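Local coordinates for protein D-galactonate dehydratase family member RspA (Pantoea ananatis, PDB 3T6C) that converts D-gluconate to 2-dehydro-3-deoxy-D-gluconate by eliminating water, with low activity in vitro and one bound magnesium ion per subunit, at residues 41-45 with 419-423; 132-138 with 363-367; 148-154 with 174-180. One frame throughout, in Å; residues are numbered along the deposited sequence.

Contact 1: 41-45 with 419-423; sequences GIDLV and PCEGG
The carboxylate of D43 lies against CB of C420 and reaches past it to two successive backbone N-H groups. This joins the turn that leads into strand 44-51, the central strand of the three-stranded antiparallel sheet of the N-terminal capping domain, to the C-terminal loop that returns to it. With CG anti to its carbonyl carbon (chi1 -65°), D43 turns its carboxylate toward 420-422. E421 N donates to OD1 of D43 at 2.9 Å, meeting that oxygen on its syn side but 20° out of the carboxylate plane. G422 N donates to OD2 of D43 at 2.7 Å, on the syn lone pair. Aspartate suits the place because its short chain can offer one oxygen to each amide, and together the bonds fix the rotation of the carboxylate. C420 adds a small apolar wall: its SG comes within 3.7 Å of D43 CB, and both side chains also pack on I68 of helix 68-83. E421 contributes mainly its amide; its side chain bends away. G422 suits its place, as its phi is positive (67°). Its carbonyl O also accepts from R190, and a water 3.0 Å from G422 O donates to it and, weakly, to D43 OD2 at 3.3 Å.

Contact 2: 132-138 with 363-367; sequences PVYELLG and HLDLS
The imidazole of H363 packs against the start of the short, weakly bonded helix 133-136, and here the packing is tight. Y134 N donates to ND1 of H363 at 3.0 Å, from 26° out of the ring plane. A histidine serves well, since its ring can hold a lone pair up to an early helical N-H; when neutral, it would then probably carry its proton on NE2. Y134 takes the crowded position between its backbone N and carbonyl carbon (chi1 66°), which lays its ring beside the imidazole. CD2 of Y134 sits over one face of the H363 ring, 3.5 Å from ND1, with the two planes oblique at 53°. L366 adds to the packing by placing CD1 over a face of the Y134 ring, a CH-pi contact 4.1 Å from the ring centroid. The other end is looser: L137 CD1 and L364 CD2 are 4.3 Å apart, though CB of L137 reaches S367 OG at 3.4 Å. Farther out, on the side turned from helix 355-367, partly exposed E135 forms a salt bridge with K125 of a second subunit. Around the contact, W122 of helix 108-129 packs on L137, A331 and K332 of helix 328-340 meet L364, and I145 of strand 145-151 touches L366.

Contact 3: 148-154 with 174-180; sequences YVHTDGA and IRCQMGM
R175 runs out extended with CG trans to the backbone nitrogen (chi1 -173°), then bends at chi3 (83°), while CG of H150 lies anti to its own carbonyl carbon; together these turns lay the guanidinium flat on the imidazole. The planes are 9° apart and the centres of the R175 guanidinium and H150 ring 3.7 Å, while CD of Q177 lies over the rim of the opposite guanidinium face. Both groups rise from neighbouring parallel strands, 145-151 and 173-176, which with helix 156-168 form a beta-alpha-beta unit of the enolase-type barrel. R175 N donates to V149 O at 2.8 Å, and R175 O accepts both T151 N at 2.8 Å and the hydroxyl OG1 of T151 at 3.0 Å. Threonine thus grips the carbonyl twice, while on the helix-facing side its CG2 presses against I174 CG2 at 3.4 Å, a tight methyl contact. Beyond the strands D152 ties down the loop: OD1 takes G153 N on its anti lone pair at 2.8 Å and M180 N on its syn lone pair at 3.1 Å. Waters lie in the guanidinium plane, one bridging NE to T151 O and another bridging NH2 to OD2 of D152. H150 NE2 hydrogen-bonds to E375 and R175 NH1 to Y181, which by analogy with relatives probably serves as a proton donor or acceptor. Since H150 and R175 both touch the bound D-gluconate, the stack presents a positive group in fixed orientation beside a sugar acid, which probably helps place substrate and Y181 relative to each other.

How the contacts relate
Contact 3 belongs directly to the active site: the side chain of R175 comes about 3 Å from the bound D-gluconate and about 4 Å from the magnesium ion. Contact 1 stands farther back, on the capping-domain side, with the side chain of L44 about 10 Å from a D-gluconate and about 6 Å from that of substrate-binding D352. Contact 2 is structural packing; its L364 side chain is about 11 Å from that of substrate-binding H348. None of the three touch. The nearest atoms of contacts 2 and 3 are about 9 Å apart, and those of contacts 1 and 3 about 10 Å. Along the chain they nest, contact 3 inside contact 2 and both inside contact 1.

Contact 1: 41-45 with 419-423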
ATOM      1  N   GLY A  41      -1.608   3.321  50.542  1.00 12.42           N
ATOM      2  CA  GLY A  41      -2.383   2.093  50.534  1.00 13.92           C
ATOM      3  C   GLY A  41      -2.136   1.257  49.287  1.00 14.98           C
ATOM      4  O   GLY A  41      -2.856   0.274  49.053  1.00 16.46           O
ATOM      5  N   ILE A  42      -1.105   1.629  48.520  1.00 13.96           N
ATOM      6  CA  ILE A  42      -0.759   0.966  47.266  1.00 11.66           C
ATOM      7  C   ILE A  42       0.736   0.731  47.264  1.00 12.47           C
ATOM      8  O   ILE A  42       1.522   1.650  47.563  1.00 15.04           O
ATOM      9  CB  ILE A  42      -1.164   1.815  46.040  1.00 12.03           C
ATOM     10  CG1 ILE A  42      -2.686   1.943  45.997  1.00 15.96           C
ATOM     11  CG2 ILE A  42      -0.704   1.140  44.711  1.00 13.99           C
ATOM     12  CD1 ILE A  42      -3.144   2.961  45.033  1.00 18.67           C
ATOM     13  N   ASP A  43       1.148  -0.497  46.942  1.00 10.35           N
ATOM     14  CA  ASP A  43       2.584  -0.825  47.042  1.00 11.53           C
ATOM     15  C   ASP A  43       3.400  -0.094  45.985  1.00 10.15           C
ATOM     16  O   ASP A  43       3.106  -0.181  44.804  1.00 12.18           O
ATOM     17  CB  ASP A  43       2.812  -2.330  46.872  1.00 11.19           C
ATOM     18  CG  ASP A  43       2.199  -3.163  47.995  1.00 15.00           C
ATOM     19  OD1 ASP A  43       1.847  -2.606  49.061  1.00 15.13           O
ATOM     20  OD2 ASP A  43       2.135  -4.394  47.801  1.00 14.66           O
ATOM     21  N   LEU A  44       4.442   0.608  46.437  1.00  9.62           N
ATOM     22  CA  LEU A  44       5.377   1.361  45.572  1.00  9.39           C
ATOM     23  C   LEU A  44       6.775   0.812  45.603  1.00  9.85           C
ATOM     24  O   LEU A  44       7.175   0.280  46.631  1.00 11.42           O
ATOM     25  CB  LEU A  44       5.506   2.815  46.068  1.00 11.29           C
ATOM     26  CG  LEU A  44       4.156   3.513  46.300  1.00 10.01           C
ATOM     27  CD1 LEU A  44       4.402   4.914  46.842  1.00 11.87           C
ATOM     28  CD2 LEU A  44       3.362   3.587  45.036  1.00 10.72           C
ATOM     29  N   VAL A  45       7.532   0.953  44.494  1.00  8.89           N
ATOM     30  CA  VAL A  45       8.966   0.613  44.475  1.00  9.22           C
ATOM     31  C   VAL A  45       9.784   1.856  44.148  1.00 12.05           C
ATOM     32  O   VAL A  45       9.604   2.454  43.076  1.00 12.26           O
ATOM     33  CB  VAL A  45       9.264  -0.459  43.421  1.00 12.26           C
ATOM     34  CG1 VAL A  45      10.710  -0.927  43.548  1.00 12.51           C
ATOM     35  CG2 VAL A  45       8.296  -1.645  43.581  1.00 13.73           C
ATOM     36  N   PRO A 419       4.871  -0.734  55.461  1.00 15.75           N
ATOM     37  CA  PRO A 419       5.340  -1.883  54.701  1.00 17.50           C
ATOM     38  C   PRO A 419       4.303  -2.311  53.663  1.00 19.10           C
ATOM     39  O   PRO A 419       3.088  -2.098  53.800  1.00 18.62           O
ATOM     40  CB  PRO A 419       5.529  -2.972  55.764  1.00 19.06           C
ATOM     41  CG  PRO A 419       4.685  -2.544  56.906  1.00 16.98           C
ATOM     42  CD  PRO A 419       4.583  -1.058  56.879  1.00 15.25           C
ATOM     43  N   CYS A 420       4.803  -2.894  52.595  1.00 16.06           N
ATOM     44  CA  CYS A 420       3.928  -3.300  51.491  1.00 16.03           C
ATOM     45  C   CYS A 420       3.068  -4.506  51.799  1.00 19.70           C
ATOM     46  O   CYS A 420       3.482  -5.393  52.563  1.00 22.32           O
ATOM     47  CB  CYS A 420       4.771  -3.592  50.248  1.00 14.73           C
ATOM     48  SG  CYS A 420       5.408  -2.063  49.532  1.00 17.51           S
ATOM     49  N   GLU A 421       1.891  -4.558  51.158  1.00 19.33           N
ATOM     50  CA  GLU A 421       0.966  -5.682  51.306  1.00 23.20           C
ATOM     51  C   GLU A 421       1.437  -6.910  50.486  1.00 24.97           C
ATOM     52  O   GLU A 421       1.390  -8.053  50.971  1.00 26.63           O
ATOM     53  CB  GLU A 421      -0.455  -5.225  50.924  1.00 29.57           C
ATOM     54  CG  GLU A 421      -1.515  -6.312  50.717  1.00 45.07           C
ATOM     55  CD  GLU A 421      -1.812  -7.129  51.978  1.00 57.47           C
ATOM     56  OE1 GLU A 421      -1.452  -6.683  53.103  1.00 55.65           O
ATOM     57  OE2 GLU A 421      -2.404  -8.232  51.832  1.00 61.45           O
ATOM     58  N   GLY A 422       1.943  -6.681  49.278  1.00 18.64           N
ATOM     59  CA  GLY A 422       2.303  -7.764  48.384  1.00 22.05           C
ATOM     60  C   GLY A 422       1.082  -8.557  47.915  1.00 23.15           C
ATOM     61  O   GLY A 422      -0.055  -8.097  48.000  1.00 22.30           O
ATOM     62  N   GLY A 423       1.312  -9.755  47.385  1.00 26.44           N
ATOM     63  CA  GLY A 423       0.193 -10.628  47.033  1.00 24.61           C
ATOM     64  C   GLY A 423      -0.267 -10.552  45.584  1.00 22.74           C
ATOM     65  O   GLY A 423       0.191  -9.718  44.813  1.00 19.16           O
TER
HETATM   66  O   HOH W   1      -1.036  -5.308  47.635  1.00 30.27           O

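Contact 2: 132-138 with 363-367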
ATOM      1  N   PRO A 132      15.959  22.194  38.333  1.00 11.94           N
ATOM      2  CA  PRO A 132      14.956  21.143  38.152  1.00 10.36           C
ATOM      3  C   PRO A 132      15.197  20.376  36.858  1.00 11.63           C
ATOM      4  O   PRO A 132      15.686  20.972  35.891  1.00  9.88           O
ATOM      5  CB  PRO A 132      13.654  21.944  37.993  1.00 10.93           C
ATOM      6  CG  PRO A 132      13.888  23.241  38.824  1.00 11.49           C
ATOM      7  CD  PRO A 132      15.338  23.539  38.426  1.00 12.09           C
ATOM      8  N   VAL A 133      14.833  19.096  36.835  1.00  9.79           N
ATOM      9  CA  VAL A 133      14.943  18.313  35.600  1.00  8.22           C
ATOM     10  C   VAL A 133      14.167  19.007  34.472  1.00 10.73           C
ATOM     11  O   VAL A 133      14.671  19.039  33.350  1.00 10.99           O
ATOM     12  CB  VAL A 133      14.454  16.882  35.811  1.00 10.04           C
ATOM     13  CG1 VAL A 133      14.297  16.145  34.476  1.00 12.12           C
ATOM     14  CG2 VAL A 133      15.508  16.099  36.683  1.00 10.36           C
ATOM     15  N   TYR A 134      12.992  19.596  34.724  1.00  9.96           N
ATOM     16  CA  TYR A 134      12.300  20.307  33.595  1.00  8.36           C
ATOM     17  C   TYR A 134      13.131  21.384  32.960  1.00 12.42           C
ATOM     18  O   TYR A 134      12.920  21.698  31.785  1.00 10.34           O
ATOM     19  CB  TYR A 134      10.902  20.825  34.013  1.00  8.95           C
ATOM     20  CG  TYR A 134      10.883  21.896  35.064  1.00  9.91           C
ATOM     21  CD1 TYR A 134      11.243  23.201  34.765  1.00 10.20           C
ATOM     22  CD2 TYR A 134      10.439  21.604  36.354  1.00  9.90           C
ATOM     23  CE1 TYR A 134      11.233  24.160  35.729  1.00  9.74           C
ATOM     24  CE2 TYR A 134      10.373  22.567  37.333  1.00 10.09           C
ATOM     25  CZ  TYR A 134      10.784  23.834  37.020  1.00 10.67           C
ATOM     26  OH  TYR A 134      10.752  24.811  37.976  1.00 13.56           O
ATOM     27  N   GLU A 135      14.055  22.002  33.715  1.00 11.00           N
ATOM     28  CA  GLU A 135      14.923  23.006  33.108  1.00 11.38           C
ATOM     29  C   GLU A 135      15.953  22.401  32.187  1.00 11.26           C
ATOM     30  O   GLU A 135      16.412  23.061  31.257  1.00 12.73           O
ATOM     31  CB  GLU A 135      15.650  23.858  34.150  1.00 13.40           C
ATOM     32  CG  GLU A 135      14.699  24.679  34.963  1.00 11.52           C
ATOM     33  CD  GLU A 135      14.072  25.859  34.259  1.00 16.41           C
ATOM     34  OE1 GLU A 135      14.178  25.992  33.024  1.00 14.60           O
ATOM     35  OE2 GLU A 135      13.486  26.725  34.964  1.00 15.92           O
ATOM     36  N   LEU A 136      16.360  21.149  32.451  1.00 10.53           N
ATOM     37  CA  LEU A 136      17.315  20.477  31.540  1.00 12.74           C
ATOM     38  C   LEU A 136      16.682  20.001  30.235  1.00 13.55           C
ATOM     39  O   LEU A 136      17.365  19.818  29.235  1.00 17.49           O
ATOM     40  CB  LEU A 136      17.883  19.260  32.244  1.00 14.31           C
ATOM     41  CG  LEU A 136      18.438  19.538  33.630  1.00 18.22           C
ATOM     42  CD1 LEU A 136      18.923  18.191  34.232  1.00 17.45           C
ATOM     43  CD2 LEU A 136      19.567  20.555  33.581  1.00 21.35           C
ATOM     44  N   LEU A 137      15.375  19.765  30.265  1.00 12.39           N
ATOM     45  CA  LEU A 137      14.594  19.170  29.179  1.00 13.91           C
ATOM     46  C   LEU A 137      13.973  20.177  28.205  1.00 16.71           C
ATOM     47  O   LEU A 137      13.163  19.789  27.378  1.00 16.52           O
ATOM     48  CB  LEU A 137      13.503  18.223  29.689  1.00 12.68           C
ATOM     49  CG  LEU A 137      14.017  17.049  30.517  1.00 15.11           C
ATOM     50  CD1 LEU A 137      12.833  16.279  30.983  1.00 15.11           C
ATOM     51  CD2 LEU A 137      14.947  16.162  29.721  1.00 17.84           C
ATOM     52  N   GLY A 138      14.359  21.439  28.311  1.00 14.65           N
ATOM     53  CA  GLY A 138      13.812  22.515  27.507  1.00 16.68           C
ATOM     54  C   GLY A 138      13.155  23.649  28.254  1.00 15.13           C
ATOM     55  O   GLY A 138      12.899  24.665  27.647  1.00 12.94           O
ATOM     56  N   HIS A 363       7.508  16.926  35.205  1.00  7.58           N
ATOM     57  CA  HIS A 363       8.663  17.602  34.621  1.00  9.02           C
ATOM     58  C   HIS A 363       8.687  17.431  33.104  1.00 10.28           C
ATOM     59  O   HIS A 363       8.983  18.389  32.388  1.00 12.55           O
ATOM     60  CB  HIS A 363       9.948  17.125  35.262  1.00 10.10           C
ATOM     61  CG  HIS A 363      10.202  17.742  36.605  1.00 10.05           C
ATOM     62  ND1 HIS A 363      11.409  18.328  36.943  1.00  9.87           N
ATOM     63  CD2 HIS A 363       9.407  17.861  37.695  1.00  9.97           C
ATOM     64  CE1 HIS A 363      11.350  18.772  38.191  1.00  9.81           C
ATOM     65  NE2 HIS A 363      10.150  18.490  38.678  1.00 10.02           N
ATOM     66  N   LEU A 364       8.357  16.239  32.626  1.00  8.97           N
ATOM     67  CA  LEU A 364       8.121  16.040  31.181  1.00  7.34           C
ATOM     68  C   LEU A 364       6.974  16.916  30.710  1.00  8.87           C
ATOM     69  O   LEU A 364       7.100  17.602  29.680  1.00 10.81           O
ATOM     70  CB  LEU A 364       7.815  14.573  30.875  1.00  8.98           C
ATOM     71  CG  LEU A 364       9.059  13.656  30.928  1.00 14.88           C
ATOM     72  CD1 LEU A 364       8.594  12.244  31.332  1.00 13.55           C
ATOM     73  CD2 LEU A 364       9.738  13.646  29.570  1.00 17.81           C
ATOM     74  N   ASP A 365       5.852  16.891  31.422  1.00  9.12           N
ATOM     75  CA  ASP A 365       4.713  17.706  31.028  1.00  9.17           C
ATOM     76  C   ASP A 365       5.051  19.175  30.884  1.00 11.65           C
ATOM     77  O   ASP A 365       4.613  19.809  29.922  1.00 13.24           O
ATOM     78  CB  ASP A 365       3.604  17.625  32.084  1.00  7.89           C
ATOM     79  CG  ASP A 365       2.938  16.266  32.181  1.00  9.91           C
ATOM     80  OD1 ASP A 365       2.968  15.445  31.238  1.00 10.11           O
ATOM     81  OD2 ASP A 365       2.314  16.044  33.268  1.00 10.89           O
ATOM     82  N   LEU A 366       5.805  19.741  31.841  1.00  8.58           N
ATOM     83  CA  LEU A 366       6.178  21.155  31.742  1.00 10.97           C
ATOM     84  C   LEU A 366       7.037  21.481  30.522  1.00 10.92           C
ATOM     85  O   LEU A 366       6.913  22.617  29.989  1.00 13.09           O
ATOM     86  CB  LEU A 366       6.899  21.602  33.012  1.00  8.38           C
ATOM     87  CG  LEU A 366       5.979  21.752  34.204  1.00  9.61           C
ATOM     88  CD1 LEU A 366       6.847  21.991  35.440  1.00 12.76           C
ATOM     89  CD2 LEU A 366       5.078  22.985  34.001  1.00 12.87           C
ATOM     90  N   SER A 367       7.900  20.536  30.115  1.00 10.50           N
ATOM     91  CA  SER A 367       8.893  20.809  29.077  1.00 10.12           C
ATOM     92  C   SER A 367       8.485  20.348  27.680  1.00 14.86           C
ATOM     93  O   SER A 367       9.240  20.550  26.707  1.00 15.76           O
ATOM     94  CB  SER A 367      10.261  20.231  29.488  1.00 11.77           C
ATOM     95  OG  SER A 367      10.138  18.835  29.724  1.00 17.15           O
TER

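Contact 3: 148-154 with 174-180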
ATOM      1  N   TYR A 148      -6.724  15.780  34.781  1.00  8.09           N
ATOM      2  CA  TYR A 148      -8.042  15.171  34.833  1.00  8.73           C
ATOM      3  C   TYR A 148      -8.161  14.228  36.011  1.00  9.80           C
ATOM      4  O   TYR A 148      -7.151  13.679  36.473  1.00 10.44           O
ATOM      5  CB  TYR A 148      -8.408  14.428  33.539  1.00  9.13           C
ATOM      6  CG  TYR A 148      -7.777  13.031  33.297  1.00  7.74           C
ATOM      7  CD1 TYR A 148      -8.391  11.863  33.814  1.00  8.89           C
ATOM      8  CD2 TYR A 148      -6.649  12.887  32.513  1.00  7.57           C
ATOM      9  CE1 TYR A 148      -7.843  10.593  33.564  1.00  9.14           C
ATOM     10  CE2 TYR A 148      -6.120  11.615  32.196  1.00  7.88           C
ATOM     11  CZ  TYR A 148      -6.694  10.493  32.749  1.00  7.20           C
ATOM     12  OH  TYR A 148      -6.124   9.279  32.439  1.00  9.31           O
ATOM     13  N   VAL A 149      -9.385  14.078  36.500  1.00  9.62           N
ATOM     14  CA  VAL A 149      -9.626  13.316  37.688  1.00 10.58           C
ATOM     15  C   VAL A 149     -10.691  12.266  37.392  1.00 11.28           C
ATOM     16  O   VAL A 149     -11.385  12.325  36.377  1.00 13.11           O
ATOM     17  CB  VAL A 149     -10.086  14.205  38.849  1.00 12.89           C
ATOM     18  CG1 VAL A 149      -8.894  15.023  39.394  1.00 19.42           C
ATOM     19  CG2 VAL A 149     -11.285  15.087  38.446  1.00 14.97           C
ATOM     20  N   HIS A 150     -10.792  11.295  38.284  1.00 12.04           N
ATOM     21  CA  HIS A 150     -11.750  10.174  38.135  1.00  9.46           C
ATOM     22  C   HIS A 150     -13.059  10.424  38.862  1.00 11.15           C
ATOM     23  O   HIS A 150     -13.060  10.738  40.068  1.00 15.26           O
ATOM     24  CB  HIS A 150     -11.143   8.912  38.762  1.00 11.91           C
ATOM     25  CG  HIS A 150      -9.898   8.405  38.082  1.00 15.73           C
ATOM     26  ND1 HIS A 150      -9.267   7.245  38.496  1.00 18.70           N
ATOM     27  CD2 HIS A 150      -9.167   8.882  37.044  1.00 15.50           C
ATOM     28  CE1 HIS A 150      -8.222   7.015  37.720  1.00 15.52           C
ATOM     29  NE2 HIS A 150      -8.122   8.004  36.849  1.00 14.01           N
ATOM     30  N   THR A 151     -14.160  10.302  38.132  1.00 12.53           N
ATOM     31  CA  THR A 151     -15.489  10.188  38.728  1.00 15.98           C
ATOM     32  C   THR A 151     -16.110   8.842  38.366  1.00 17.03           C
ATOM     33  O   THR A 151     -15.853   8.257  37.273  1.00 14.72           O
ATOM     34  CB  THR A 151     -16.479  11.296  38.322  1.00 22.25           C
ATOM     35  OG1 THR A 151     -16.751  11.206  36.940  1.00 31.01           O
ATOM     36  CG2 THR A 151     -15.969  12.656  38.633  1.00 13.10           C
ATOM     37  N   ASP A 152     -16.949   8.340  39.281  1.00 14.78           N
ATOM     38  CA  ASP A 152     -17.540   7.040  39.066  1.00 15.71           C
ATOM     39  C   ASP A 152     -18.868   7.084  39.821  1.00 15.59           C
ATOM     40  O   ASP A 152     -19.201   8.086  40.503  1.00 21.09           O
ATOM     41  CB  ASP A 152     -16.611   6.008  39.669  1.00 21.58           C
ATOM     42  CG  ASP A 152     -16.635   4.677  38.947  1.00 26.43           C
ATOM     43  OD1 ASP A 152     -17.738   4.086  38.796  1.00 26.62           O
ATOM     44  OD2 ASP A 152     -15.533   4.210  38.543  1.00 27.66           O
ATOM     45  N   GLY A 153     -19.582   5.978  39.753  1.00 20.74           N
ATOM     46  CA  GLY A 153     -20.856   5.881  40.413  1.00 22.10           C
ATOM     47  C   GLY A 153     -21.601   4.682  39.917  1.00 23.66           C
ATOM     48  O   GLY A 153     -21.298   4.090  38.869  1.00 21.77           O
ATOM     49  N   ALA A 154     -22.640   4.326  40.659  1.00 20.54           N
ATOM     50  CA  ALA A 154     -23.349   3.118  40.337  1.00 18.81           C
ATOM     51  C   ALA A 154     -24.347   3.320  39.178  1.00 22.00           C
ATOM     52  O   ALA A 154     -24.743   2.366  38.506  1.00 20.74           O
ATOM     53  CB  ALA A 154     -24.069   2.627  41.580  1.00 21.64           C
ATOM     54  N   ILE A 174     -12.588  15.604  33.158  1.00  9.97           N
ATOM     55  CA  ILE A 174     -13.131  14.603  34.084  1.00 10.22           C
ATOM     56  C   ILE A 174     -13.348  13.277  33.378  1.00 12.28           C
ATOM     57  O   ILE A 174     -14.062  13.236  32.343  1.00 11.85           O
ATOM     58  CB  ILE A 174     -14.454  15.112  34.670  1.00 10.10           C
ATOM     59  CG1 ILE A 174     -14.167  16.424  35.439  1.00 16.23           C
ATOM     60  CG2 ILE A 174     -15.011  14.070  35.663  1.00 13.75           C
ATOM     61  CD1 ILE A 174     -15.413  17.170  35.766  1.00 18.15           C
ATOM     62  N   ARG A 175     -12.741  12.203  33.909  1.00  9.45           N
ATOM     63  CA  ARG A 175     -13.010  10.857  33.379  1.00  8.70           C
ATOM     64  C   ARG A 175     -14.266  10.322  34.063  1.00 10.98           C
ATOM     65  O   ARG A 175     -14.353  10.370  35.293  1.00 13.00           O
ATOM     66  CB  ARG A 175     -11.853   9.929  33.680  1.00 10.17           C
ATOM     67  CG  ARG A 175     -12.033   8.577  32.983  1.00  9.04           C
ATOM     68  CD  ARG A 175     -10.923   7.618  33.374  1.00 11.85           C
ATOM     69  NE  ARG A 175     -11.232   6.971  34.649  1.00 12.96           N
ATOM     70  CZ  ARG A 175     -10.567   5.902  35.057  1.00 17.46           C
ATOM     71  NH1 ARG A 175      -9.583   5.433  34.320  1.00 16.71           N
ATOM     72  NH2 ARG A 175     -10.912   5.247  36.172  1.00 16.40           N
ATOM     73  N   CYS A 176     -15.195   9.788  33.294  1.00 10.31           N
ATOM     74  CA  CYS A 176     -16.496   9.279  33.825  1.00  9.63           C
ATOM     75  C   CYS A 176     -16.649   7.809  33.502  1.00  9.50           C
ATOM     76  O   CYS A 176     -16.639   7.434  32.325  1.00 11.72           O
ATOM     77  CB  CYS A 176     -17.684  10.048  33.212  1.00 10.30           C
ATOM     78  SG  CYS A 176     -17.585  11.828  33.645  1.00 13.88           S
ATOM     79  N   GLN A 177     -16.746   6.979  34.557  1.00 11.11           N
ATOM     80  CA  GLN A 177     -17.007   5.555  34.452  1.00 12.04           C
ATOM     81  C   GLN A 177     -18.286   5.288  35.232  1.00 14.04           C
ATOM     82  O   GLN A 177     -18.650   6.074  36.142  1.00 16.06           O
ATOM     83  CB  GLN A 177     -15.851   4.766  35.095  1.00 12.68           C
ATOM     84  CG  GLN A 177     -14.438   5.117  34.631  1.00 10.92           C
ATOM     85  CD  GLN A 177     -14.126   4.757  33.182  1.00 13.74           C
ATOM     86  OE1 GLN A 177     -13.700   5.626  32.415  1.00 13.04           O
ATOM     87  NE2 GLN A 177     -14.269   3.476  32.829  1.00 12.28           N
ATOM     88  N   MET A 178     -18.942   4.177  34.943  1.00 11.49           N
ATOM     89  CA  MET A 178     -20.077   3.812  35.779  1.00 12.46           C
ATOM     90  C   MET A 178     -19.795   2.385  36.150  1.00 18.70           C
ATOM     91  O   MET A 178     -19.960   1.488  35.332  1.00 20.46           O
ATOM     92  CB  MET A 178     -21.356   3.977  34.941  1.00 17.22           C
ATOM     93  CG  MET A 178     -22.632   3.777  35.723  1.00 17.94           C
ATOM     94  SD  MET A 178     -24.067   4.213  34.655  1.00 19.59           S
ATOM     95  CE  MET A 178     -23.940   2.963  33.376  1.00 22.14           C
ATOM     96  N   GLY A 179     -19.417   2.158  37.412  1.00 22.86           N
ATOM     97  CA  GLY A 179     -18.846   0.848  37.788  1.00 23.83           C
ATOM     98  C   GLY A 179     -17.407   0.606  37.313  1.00 23.18           C
ATOM     99  O   GLY A 179     -17.019  -0.531  36.947  1.00 23.81           O
ATOM    100  N   MET A 180     -16.595   1.658  37.321  1.00 21.37           N
ATOM    101  CA  MET A 180     -15.179   1.553  36.897  1.00 23.43           C
ATOM    102  C   MET A 180     -14.986   0.816  35.557  1.00 24.78           C
ATOM    103  O   MET A 180     -15.546   1.260  34.557  1.00 21.59           O
ATOM    104  CB  MET A 180     -14.253   1.024  37.994  1.00 26.32           C
ATOM    105  CG  MET A 180     -12.823   1.624  37.857  1.00 24.81           C
ATOM    106  SD  MET A 180     -11.758   0.961  39.140  1.00 40.87           S
ATOM    107  CE  MET A 180     -12.211   1.988  40.529  1.00 78.24           C
TER
HETATM  108  O   HOH W   2      -7.695   7.114  32.720  1.00 11.52           O
HETATM  109  O   HOH W   3     -13.317   7.673  36.556  1.00 15.72           O
HETATM  110  O   HOH W   4     -13.243   5.440  38.125  1.00 21.23           O